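B-type Cna protein (PDB 6FWY) is of unknown function but carries a thioester domain, found in surface proteins of Gram-positive bacteria, and probably helps Enterococcus faecium attach covalently to host targets. Local coordinates at residues 6-11 and 245-250. Numbering follows the deposited sequence.
Sequences VTKPTS and NPFTFD
P9 lies over one face of the F247 ring, its CD 3.7 Å from the ring centroid and only 2° off the ring normal, which makes a well-centred CH-pi contact. Proline suits this place because its CD, bonded to the electron-withdrawing backbone nitrogen, offers slightly polarised C-H groups to the aromatic cloud. P9 CG sits toward the root of the same ring, 3.8 Å from F247 CD2, and also lies 4.0 Å from F249 CZ. The pyrrolidine is thus shared by two phenylalanines, which give broad apolar surfaces on one side of strand 231-250. At the far end of the F247 ring, branched, apolar V6 fits the edge: V6 CG1, anti to the backbone N (chi1 177°), lies near the ring plane, 3.8 Å from F247 CZ. K8 crosses F247 at about a right angle, laying its methylene CD 3.8 Å from F247 CE1. Bends at chi2 and chi4 fold the lysine back, and K8 NZ donates to V6 O at 2.9 Å, with a C=O...N angle of 140° and the donor tilted from the carbonyl plane; the aliphatic part packs on the aromatic while the ammonium has a carbonyl partner. Beyond P9, S11 C comes 3.7 Å from F249 CE1. Y70 also touches F247, and backbone bonds of T7 with S265 and of T10 with Y70 tie the segment to strands 258-277 and 67-73. With no hydrogen bond between 6-11 and 245-250, the connection covers the buried phenylalanines through dispersion and CH-pi packing.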
loop_
_atom_site.group_PDB
_atom_site.type_symbol
_atom_site.label_atom_id
_atom_site.label_comp_id
_atom_site.label_asym_id
_atom_site.label_seq_id
_atom_site.Cartn_x
_atom_site.Cartn_y
_atom_site.Cartn_z
ATOM N N VAL A 6 6.967 7.490 -2.085
ATOM C CA VAL A 6 6.421 6.958 -0.844
ATOM C C VAL A 6 7.412 7.252 0.283
ATOM O O VAL A 6 8.601 6.946 0.156
ATOM C CB VAL A 6 6.167 5.445 -0.953
ATOM C CG1 VAL A 6 5.650 4.842 0.367
ATOM C CG2 VAL A 6 5.174 5.164 -2.087
ATOM N N THR A 7 6.927 7.845 1.373
ATOM C CA THR A 7 7.758 8.088 2.546
ATOM C C THR A 7 7.984 6.755 3.251
ATOM O O THR A 7 7.032 6.015 3.514
ATOM C CB THR A 7 7.103 9.113 3.497
ATOM O OG1 THR A 7 6.926 10.356 2.808
ATOM C CG2 THR A 7 7.949 9.366 4.743
ATOM N N LYS A 8 9.240 6.446 3.535
ATOM C CA LYS A 8 9.575 5.151 4.114
ATOM C C LYS A 8 9.508 5.211 5.632
ATOM O O LYS A 8 9.907 6.219 6.225
ATOM C CB LYS A 8 10.967 4.702 3.646
ATOM C CG LYS A 8 11.124 4.608 2.130
ATOM C CD LYS A 8 10.060 3.731 1.469
ATOM C CE LYS A 8 10.312 3.491 -0.017
ATOM N NZ LYS A 8 10.247 4.753 -0.797
ATOM N N PRO A 9 8.977 4.158 6.274
ATOM C CA PRO A 9 9.155 4.058 7.719
ATOM C C PRO A 9 10.622 3.831 8.049
ATOM O O PRO A 9 11.373 3.414 7.181
ATOM C CB PRO A 9 8.291 2.868 8.131
ATOM C CG PRO A 9 8.008 2.128 6.895
ATOM C CD PRO A 9 8.309 2.987 5.715
ATOM N N THR A 10 11.023 4.146 9.267
ATOM C CA THR A 10 12.398 3.944 9.722
ATOM C C THR A 10 12.601 2.731 10.637
ATOM O O THR A 10 13.736 2.232 10.721
ATOM C CB THR A 10 12.927 5.188 10.456
ATOM O OG1 THR A 10 12.044 5.492 11.544
ATOM C CG2 THR A 10 13.031 6.377 9.486
ATOM N N SER A 11 11.560 2.299 11.347
ATOM C CA SER A 11 11.623 1.108 12.207
ATOM C C SER A 11 10.243 0.615 12.612
ATOM O O SER A 11 9.243 1.292 12.399
ATOM C CB SER A 11 12.440 1.362 13.468
ATOM O OG SER A 11 11.723 2.216 14.356
ATOM N N ASN A 245 1.092 0.475 2.574
ATOM C CA ASN A 245 1.943 -0.392 1.718
ATOM C C ASN A 245 2.761 -1.376 2.576
ATOM O O ASN A 245 2.982 -1.123 3.762
ATOM C CB ASN A 245 2.939 0.468 0.907
ATOM C CG ASN A 245 2.258 1.534 0.038
ATOM O OD1 ASN A 245 1.038 1.693 0.056
ATOM N ND2 ASN A 245 3.047 2.255 -0.711
ATOM N N PRO A 246 3.210 -2.494 1.988
ATOM C CA PRO A 246 4.012 -3.442 2.750
ATOM C C PRO A 246 5.466 -3.046 2.806
ATOM O O PRO A 246 6.036 -2.676 1.783
ATOM C CB PRO A 246 3.844 -4.757 1.968
ATOM C CG PRO A 246 3.672 -4.310 0.569
ATOM C CD PRO A 246 2.880 -3.024 0.651
ATOM N N PHE A 247 6.068 -3.147 3.985
ATOM C CA PHE A 247 7.494 -2.854 4.179
ATOM C C PHE A 247 8.181 -3.974 4.954
ATOM O O PHE A 247 7.565 -4.636 5.787
ATOM C CB PHE A 247 7.675 -1.511 4.886
ATOM C CG PHE A 247 7.125 -0.348 4.110
ATOM C CD1 PHE A 247 7.828 0.195 3.045
ATOM C CD2 PHE A 247 5.893 0.183 4.437
ATOM C CE1 PHE A 247 7.309 1.255 2.320
ATOM C CE2 PHE A 247 5.363 1.277 3.736
ATOM C CZ PHE A 247 6.074 1.813 2.671
ATOM N N THR A 248 9.459 -4.175 4.659
ATOM C CA THR A 248 10.256 -5.203 5.313
ATOM C C THR A 248 11.209 -4.568 6.299
ATOM O O THR A 248 11.712 -3.452 6.072
ATOM C CB THR A 248 11.096 -5.999 4.303
ATOM O OG1 THR A 248 12.007 -5.101 3.652
ATOM C CG2 THR A 248 10.188 -6.674 3.269
ATOM N N PHE A 249 11.467 -5.299 7.381
ATOM C CA PHE A 249 12.330 -4.864 8.456
ATOM C C PHE A 249 13.427 -5.871 8.804
ATOM O O PHE A 249 13.238 -7.079 8.692
ATOM C CB PHE A 249 11.487 -4.520 9.678
ATOM C CG PHE A 249 10.585 -3.348 9.442
ATOM C CD1 PHE A 249 11.053 -2.040 9.535
ATOM C CD2 PHE A 249 9.282 -3.562 9.023
ATOM C CE1 PHE A 249 10.225 -0.974 9.291
ATOM C CE2 PHE A 249 8.448 -2.482 8.746
ATOM C CZ PHE A 249 8.927 -1.186 8.891
ATOM N N ASP A 250 14.554 -5.337 9.265
ATOM C CA ASP A 250 15.800 -6.072 9.371
ATOM C C ASP A 250 15.957 -6.745 10.732
ATOM O O ASP A 250 16.125 -6.083 11.731
ATOM C CB ASP A 250 16.949 -5.112 9.067
ATOM C CG ASP A 250 18.326 -5.783 8.983
ATOM O OD1 ASP A 250 18.499 -6.986 9.245
ATOM O OD2 ASP A 250 19.266 -5.029 8.690
#